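Local structure of beta-L-arabinobiosidase (5MQR) at residues A[920-925]-A[953-958]; A[960-965]-A[1043-1048]; A[977-982]-A[1023-1028]. The protein is a gut bacterial glycoside hydrolase linked to plant pectin breakdown, probably cleaving L-arabinofuranose units, and possibly also has exo-alpha-sialidase activity. All blocks are in the same frame, centred on the assembly; numbering follows the deposited sequence.

Contact 1 (A[920-925]-A[953-958]); sequences YGLTTA and QTLTAM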
# COMPACT_ATOMS: atom_id res chain seq x y z
N TYR A 920 10.52 -7.70 -34.69
CA TYR A 920 11.26 -7.60 -33.40
C TYR A 920 11.51 -6.19 -32.85
O TYR A 920 12.25 -6.03 -31.88
CB TYR A 920 12.52 -8.48 -33.45
CG TYR A 920 12.12 -9.94 -33.35
CD1 TYR A 920 11.70 -10.64 -34.47
CD2 TYR A 920 12.09 -10.57 -32.14
CE1 TYR A 920 11.29 -11.95 -34.38
CE2 TYR A 920 11.67 -11.88 -32.02
CZ TYR A 920 11.27 -12.57 -33.14
OH TYR A 920 10.87 -13.89 -33.00
N GLY A 921 10.82 -5.18 -33.39
CA GLY A 921 10.90 -3.79 -32.93
C GLY A 921 11.16 -2.79 -34.05
O GLY A 921 10.57 -2.87 -35.13
N LEU A 922 12.09 -1.87 -33.81
CA LEU A 922 12.29 -0.68 -34.64
C LEU A 922 13.57 -0.82 -35.44
O LEU A 922 14.63 -1.10 -34.88
CB LEU A 922 12.37 0.58 -33.79
CG LEU A 922 11.11 0.88 -32.97
CD1 LEU A 922 11.43 1.83 -31.84
CD2 LEU A 922 9.99 1.44 -33.82
N THR A 923 13.45 -0.65 -36.76
CA THR A 923 14.58 -0.75 -37.66
C THR A 923 15.38 0.56 -37.58
O THR A 923 14.89 1.58 -37.04
CB THR A 923 14.11 -0.99 -39.09
OG1 THR A 923 13.12 -0.00 -39.42
CG2 THR A 923 13.52 -2.38 -39.26
N THR A 924 16.62 0.51 -38.06
CA THR A 924 17.48 1.70 -38.16
C THR A 924 17.28 2.48 -39.45
O THR A 924 17.80 3.57 -39.58
CB THR A 924 18.97 1.35 -38.04
OG1 THR A 924 19.24 0.10 -38.70
CG2 THR A 924 19.38 1.27 -36.59
N ALA A 925 16.52 1.92 -40.39
CA ALA A 925 16.23 2.55 -41.67
C ALA A 925 14.89 2.06 -42.15
O ALA A 925 14.46 0.94 -41.83
CB ALA A 925 17.31 2.21 -42.69
N GLN A 953 17.35 5.50 -28.31
CA GLN A 953 17.21 6.88 -28.77
C GLN A 953 15.76 7.15 -29.23
O GLN A 953 15.13 8.14 -28.81
CB GLN A 953 18.18 7.19 -29.90
CG GLN A 953 19.60 7.32 -29.42
CD GLN A 953 20.55 7.69 -30.54
OE1 GLN A 953 20.62 7.00 -31.57
NE2 GLN A 953 21.28 8.80 -30.36
N THR A 954 15.27 6.30 -30.13
CA THR A 954 13.93 6.44 -30.67
C THR A 954 12.83 6.44 -29.57
O THR A 954 11.93 7.28 -29.57
CB THR A 954 13.65 5.33 -31.68
OG1 THR A 954 14.64 5.35 -32.71
CG2 THR A 954 12.23 5.47 -32.28
N LEU A 955 12.94 5.50 -28.63
CA LEU A 955 11.96 5.39 -27.55
C LEU A 955 12.01 6.57 -26.57
O LEU A 955 10.99 6.98 -26.05
CB LEU A 955 12.12 4.06 -26.82
CG LEU A 955 11.60 2.87 -27.64
CD1 LEU A 955 12.20 1.55 -27.18
CD2 LEU A 955 10.08 2.78 -27.62
N THR A 956 13.21 7.11 -26.35
CA THR A 956 13.40 8.25 -25.47
C THR A 956 12.74 9.45 -26.11
O THR A 956 11.98 10.16 -25.48
CB THR A 956 14.91 8.51 -25.23
OG1 THR A 956 15.45 7.39 -24.51
CG2 THR A 956 15.16 9.79 -24.42
N ALA A 957 13.04 9.64 -27.40
CA ALA A 957 12.44 10.67 -28.22
C ALA A 957 10.92 10.55 -28.32
O ALA A 957 10.21 11.56 -28.26
CB ALA A 957 13.06 10.62 -29.61
N MSE A 958 10.42 9.32 -28.48
CA MSE A 958 8.98 9.06 -28.62
C MSE A 958 8.25 9.44 -27.36
O MSE A 958 7.17 10.04 -27.41
CB MSE A 958 8.72 7.60 -28.93
CG MSE A 958 7.29 7.36 -29.38
SE MSE A 958 6.95 5.43 -29.68
CE MSE A 958 8.58 4.68 -30.48

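Contact 2 (A[960-965]-A[1043-1048]); sequences NFMNNY and NPLIPA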
# COMPACT_ATOMS: atom_id res chain seq x y z
N ASN A 960 9.40 11.71 -25.22
CA ASN A 960 9.43 13.17 -25.15
C ASN A 960 8.30 13.77 -25.95
O ASN A 960 7.59 14.66 -25.49
CB ASN A 960 10.76 13.73 -25.66
CG ASN A 960 11.90 13.55 -24.68
OD1 ASN A 960 11.71 13.27 -23.49
ND2 ASN A 960 13.11 13.74 -25.17
N PHE A 961 8.15 13.25 -27.17
CA PHE A 961 7.11 13.67 -28.09
C PHE A 961 5.75 13.47 -27.45
O PHE A 961 4.94 14.38 -27.46
CB PHE A 961 7.19 12.86 -29.37
CG PHE A 961 6.20 13.27 -30.42
CD1 PHE A 961 6.25 14.56 -30.98
CD2 PHE A 961 5.27 12.34 -30.92
CE1 PHE A 961 5.36 14.90 -31.98
CE2 PHE A 961 4.39 12.70 -31.93
CZ PHE A 961 4.43 13.97 -32.44
N MSE A 962 5.53 12.31 -26.85
CA MSE A 962 4.23 12.01 -26.24
C MSE A 962 3.96 12.81 -24.99
O MSE A 962 2.80 13.15 -24.70
CB MSE A 962 4.11 10.53 -25.98
CG MSE A 962 3.95 9.81 -27.32
SE MSE A 962 3.96 7.86 -27.04
CE MSE A 962 2.12 7.73 -26.36
N ASN A 963 5.00 13.11 -24.23
CA ASN A 963 4.85 13.93 -23.03
C ASN A 963 4.77 15.43 -23.30
O ASN A 963 4.01 16.10 -22.62
CB ASN A 963 6.00 13.69 -22.05
CG ASN A 963 5.78 12.49 -21.20
OD1 ASN A 963 5.20 12.60 -20.12
ND2 ASN A 963 6.24 11.32 -21.67
N ASN A 964 5.55 15.95 -24.25
CA ASN A 964 5.78 17.40 -24.33
C ASN A 964 5.10 18.07 -25.52
O ASN A 964 5.11 19.28 -25.60
CB ASN A 964 7.29 17.70 -24.34
CG ASN A 964 8.00 17.16 -23.12
OD1 ASN A 964 7.42 17.06 -22.05
ND2 ASN A 964 9.25 16.78 -23.29
N TYR A 965 4.50 17.31 -26.43
CA TYR A 965 3.96 17.86 -27.68
C TYR A 965 2.45 17.52 -27.76
O TYR A 965 2.06 16.43 -27.38
CB TYR A 965 4.70 17.29 -28.90
CG TYR A 965 6.14 17.77 -29.04
CD1 TYR A 965 7.14 17.35 -28.16
CD2 TYR A 965 6.51 18.63 -30.08
CE1 TYR A 965 8.45 17.79 -28.29
CE2 TYR A 965 7.80 19.07 -30.22
CZ TYR A 965 8.77 18.65 -29.32
OH TYR A 965 10.06 19.09 -29.47
N ASN A 1043 3.64 10.53 -15.75
CA ASN A 1043 2.70 10.35 -16.83
C ASN A 1043 2.98 9.00 -17.47
O ASN A 1043 3.67 8.93 -18.48
CB ASN A 1043 2.83 11.49 -17.84
CG ASN A 1043 1.80 11.39 -18.95
OD1 ASN A 1043 0.66 11.01 -18.70
ND2 ASN A 1043 2.22 11.68 -20.17
N PRO A 1044 2.49 7.92 -16.85
CA PRO A 1044 2.74 6.59 -17.40
C PRO A 1044 2.16 6.41 -18.79
O PRO A 1044 1.06 6.83 -19.05
CB PRO A 1044 2.03 5.66 -16.43
CG PRO A 1044 1.76 6.46 -15.22
CD PRO A 1044 1.62 7.87 -15.67
N LEU A 1045 2.93 5.79 -19.67
CA LEU A 1045 2.47 5.48 -21.01
C LEU A 1045 2.11 4.00 -21.09
O LEU A 1045 2.58 3.27 -21.94
CB LEU A 1045 3.55 5.84 -22.04
CG LEU A 1045 4.10 7.25 -21.95
CD1 LEU A 1045 5.31 7.40 -22.85
CD2 LEU A 1045 3.02 8.28 -22.23
N ILE A 1046 1.30 3.55 -20.16
CA ILE A 1046 0.79 2.20 -20.14
C ILE A 1046 -0.68 2.40 -20.48
O ILE A 1046 -1.30 3.31 -19.96
CB ILE A 1046 1.00 1.59 -18.76
CG1 ILE A 1046 2.49 1.55 -18.48
CG2 ILE A 1046 0.41 0.19 -18.67
CD1 ILE A 1046 2.85 1.07 -17.10
N PRO A 1047 -1.24 1.60 -21.41
CA PRO A 1047 -2.68 1.76 -21.64
C PRO A 1047 -3.53 1.39 -20.45
O PRO A 1047 -3.10 0.63 -19.55
CB PRO A 1047 -2.98 0.82 -22.81
CG PRO A 1047 -1.74 0.04 -23.08
CD PRO A 1047 -0.59 0.72 -22.40
N ALA A 1048 -4.74 1.93 -20.45
CA ALA A 1048 -5.76 1.54 -19.50
C ALA A 1048 -6.03 0.05 -19.68
O ALA A 1048 -6.14 -0.44 -20.82
CB ALA A 1048 -7.05 2.36 -19.70
O HOH W 1 0.86 11.42 -22.92
O HOH W 2 6.04 9.03 -19.78

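Contact 3 (A[977-982]-A[1023-1028]); sequences RQMELY and DLMITG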
# COMPACT_ATOMS: atom_id res chain seq x y z
N ARG A 977 3.76 -1.26 -26.89
CA ARG A 977 4.03 -2.37 -27.79
C ARG A 977 5.50 -2.39 -28.22
O ARG A 977 6.10 -3.45 -28.29
CB ARG A 977 3.08 -2.32 -29.00
CG ARG A 977 3.20 -3.47 -30.00
CD ARG A 977 3.05 -4.84 -29.32
NE ARG A 977 3.18 -5.94 -30.28
CZ ARG A 977 3.47 -7.21 -29.97
NH1 ARG A 977 3.67 -7.62 -28.71
NH2 ARG A 977 3.57 -8.11 -30.95
N GLN A 978 6.08 -1.22 -28.47
CA GLN A 978 7.49 -1.16 -28.86
C GLN A 978 8.42 -1.48 -27.69
O GLN A 978 9.45 -2.10 -27.90
CB GLN A 978 7.85 0.19 -29.49
CG GLN A 978 7.34 0.35 -30.91
CD GLN A 978 7.79 -0.78 -31.84
OE1 GLN A 978 8.90 -1.27 -31.72
NE2 GLN A 978 6.93 -1.20 -32.74
N MSE A 979 8.04 -1.07 -26.48
CA MSE A 979 8.76 -1.50 -25.30
C MSE A 979 8.65 -3.00 -25.10
O MSE A 979 9.62 -3.62 -24.72
CB MSE A 979 8.30 -0.77 -24.03
CG MSE A 979 8.71 0.69 -24.04
SE MSE A 979 10.62 0.88 -23.66
CE MSE A 979 10.64 0.40 -21.74
N GLU A 980 7.48 -3.58 -25.36
CA GLU A 980 7.29 -5.02 -25.27
C GLU A 980 8.18 -5.81 -26.25
O GLU A 980 8.78 -6.83 -25.89
CB GLU A 980 5.81 -5.37 -25.48
CG GLU A 980 5.48 -6.84 -25.27
CD GLU A 980 3.98 -7.10 -25.12
OE1 GLU A 980 3.25 -6.77 -26.06
OE2 GLU A 980 3.54 -7.62 -24.06
N LEU A 981 8.24 -5.34 -27.49
CA LEU A 981 9.10 -5.94 -28.50
C LEU A 981 10.60 -5.79 -28.14
O LEU A 981 11.38 -6.71 -28.35
CB LEU A 981 8.82 -5.33 -29.88
CG LEU A 981 7.45 -5.62 -30.49
CD1 LEU A 981 7.24 -4.93 -31.87
CD2 LEU A 981 7.23 -7.12 -30.63
N TYR A 982 10.99 -4.65 -27.58
CA TYR A 982 12.35 -4.48 -27.10
C TYR A 982 12.65 -5.54 -26.01
O TYR A 982 13.70 -6.20 -26.01
CB TYR A 982 12.55 -3.05 -26.57
CG TYR A 982 13.96 -2.64 -26.20
CD1 TYR A 982 15.10 -3.34 -26.64
CD2 TYR A 982 14.17 -1.51 -25.43
CE1 TYR A 982 16.38 -2.93 -26.30
CE2 TYR A 982 15.44 -1.08 -25.10
CZ TYR A 982 16.54 -1.80 -25.52
OH TYR A 982 17.80 -1.36 -25.17
N ASP A 1023 16.19 3.27 -18.02
CA ASP A 1023 15.86 4.67 -18.10
C ASP A 1023 14.53 4.85 -18.79
O ASP A 1023 13.77 5.75 -18.45
CB ASP A 1023 16.91 5.49 -18.82
CG ASP A 1023 16.57 6.96 -18.82
OD1 ASP A 1023 16.34 7.53 -17.72
OD2 ASP A 1023 16.46 7.52 -19.92
N LEU A 1024 14.27 3.99 -19.76
CA LEU A 1024 13.00 4.01 -20.52
C LEU A 1024 11.86 3.51 -19.64
O LEU A 1024 10.76 4.04 -19.68
CB LEU A 1024 13.08 3.13 -21.77
CG LEU A 1024 14.30 3.29 -22.68
CD1 LEU A 1024 14.26 2.23 -23.77
CD2 LEU A 1024 14.36 4.70 -23.29
N MSE A 1025 12.13 2.46 -18.86
CA MSE A 1025 11.15 1.93 -17.93
C MSE A 1025 10.72 3.00 -16.94
O MSE A 1025 9.54 3.22 -16.74
CB MSE A 1025 11.69 0.71 -17.19
CG MSE A 1025 12.00 -0.50 -18.07
SE MSE A 1025 10.33 -1.38 -18.61
CE MSE A 1025 10.06 -2.24 -16.85
N ILE A 1026 11.69 3.70 -16.36
CA ILE A 1026 11.46 4.67 -15.32
C ILE A 1026 10.85 5.97 -15.84
O ILE A 1026 9.90 6.51 -15.22
CB ILE A 1026 12.77 4.95 -14.56
CG1 ILE A 1026 13.19 3.70 -13.80
CG2 ILE A 1026 12.61 6.12 -13.58
CD1 ILE A 1026 14.62 3.73 -13.27
N THR A 1027 11.36 6.49 -16.94
CA THR A 1027 10.93 7.81 -17.42
C THR A 1027 9.83 7.79 -18.47
O THR A 1027 9.20 8.82 -18.69
CB THR A 1027 12.09 8.67 -17.99
OG1 THR A 1027 12.65 8.03 -19.14
CG2 THR A 1027 13.15 8.88 -16.95
N GLY A 1028 9.61 6.65 -19.14
CA GLY A 1028 8.64 6.58 -20.23
C GLY A 1028 7.45 5.76 -19.82
O GLY A 1028 6.32 6.28 -19.70

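Contact 1 (A[920-925]-A[953-958])
Leu922 presents one methyl, CD1, to the flank of the helix at residues 953-958, and through that methyl it touches three side chains. The closest is Thr954, whose CG2 lies 3.8 Å from Leu922 CD1; its CB stands slightly farther back, and the two side chains pass each other at a slant. Leu922 has most of the surface buried here and Thr954 the next largest share. Thr954 turns its two branches to different tasks. Its methyl is anti to the backbone N and faces the leucine, while OG1 (chi1 -57°) bends back beside that N to hydrogen-bond Ala950 O one helical turn earlier, so the hydroxyl is satisfied and the face offered to Leu922 is apolar. The other two contacts are looser: Leu955 CG and the selenomethionine Met958 CE each stand 4.3 Å from Leu922 CD1. Thr954 and Met958 are one turn apart on the helix, tied by the backbone bond from Met958 N to Thr954 O (2.8 Å), and with Leu955 they give the leucine methyl an apolar surface. The contact lies in the helical, MGH1-like part of the chain, consistent with the barrel of six-hairpin glycosidases. The leucine belongs to strand 921-922, paired antiparallel with strand 917-918, and is also touched by Gln978; Leu955 extends the apolar seam to Tyr975 and Met979 of helix 972-985 and to Leu1024 of helix 1022-1029.

Contact 2 (A[960-965]-A[1043-1048])
Asn963 and Asn1043 meet amide to amide, with Asn1043 ND2 donating to Asn963 OD1 over 3.1 Å. The bond is nearly straight at the hydrogen (166°), and the acceptor lies in the amide plane of Asn1043. At the other end the donor sits well above the carbonyl plane of Asn963, and the two amide planes are 89° apart. Beside this polar pair, Leu1045 brings CD2 to 4.3 Å from CE of the selenomethionine Met962, while its other methyl lies near Asn963 ND2. Two waters reinforce the join. Water 1 links Asn1043 ND2 to Met962 O, accepting from the amide at 3.1 Å, and water 2 lies between Asn963 ND2 and Asn1043 O. In the next shell, Asn963 ND2 also hydrogen-bonds Ala959 O one turn back, which is consistent with an amide held with OD1 toward Asn1043. Asn1043 in turn reaches across with CG anti to its backbone N (chi1 -176°). A leucine at Asn963 would probably leave Asn1043 ND2 without its side-chain acceptor and water 2 without its amide donor. Backbone bonds tie Asn1043 to Gly1031 and Leu1045 to Leu1029. The contact is thus an interface: the C-terminal end of helix 948-964, in the MGH1-like hydrolase region, meets the loop between strands 1040-1042 and 1053-1061, in the region matching the GH65 C-terminal domain, with Asp972 and Tyr975 of helix 972-985 touching both Met962 and Leu1045.

Contact 3 (A[977-982]-A[1023-1028])
Met979 and Met1025, both selenomethionines, meet with Leu1024 in the apolar core of this helix pair. CE of Met979 does most of the touching: it lies 3.6 Å from Met1025 SE and 3.7 Å from Leu1024 CB. The Met979 chain is bent at both chi2 (-75°) and chi3 (-71°), which folds SE and CE across the leucine at a slant; SE itself comes 3.8 Å from Leu1024 CB. The aromatic part of the contact is a single edge approach. Leu1024 CD1 meets Tyr982 CE2 at 3.8 Å, near the plane of the ring, with the two side chains roughly at right angles. The phenol end of Tyr982 is occupied elsewhere, hydrogen-bonded to Thr1020 O and to Arg675 NH1, which pins the ring's far end.

No polar bond crosses between the helices; polar groups act within each, as in the salt bridge of Arg977 with Glu980. On the other helix Asp1023 O is gripped from opposite faces of its plane by Thr1027 OG1, at 2.6 Å, and by Thr1027 N.

This is a near-antiparallel helix pair of the helical glycosidase region, packed through methionine, leucine and tyrosine side chains. The directions of the segments differ by 161°, and their axes approach no closer than 12.0 Å, so long side chains span the gap. Phe668 of helix 666-680 touches both selenomethionines, and helix 948-964 flanks the pair through Leu955 on Met979 and Thr956 on Leu1024.

Helix 948-964 serves both contact 1 and contact 2, whose centres are 16 Å apart; helix 972-985, which follows it in the chain, carries one side of contact 3. Contact 3 lies about 10 Å from contact 1 and 11 Å from contact 2, centre to centre, and touches both: Gln978 OE1 is 3.3 Å from Leu922 CG, and Gly1028 O is 3.3 Å from Leu1045 CG. Along the chain contact 3 is nested inside the loop closed by contact 2, which joins the helical glycosidase-like region to the following beta-rich one. The calcium and sodium ions are bound elsewhere in the chain, and none of the residues of these contacts is among their ligands.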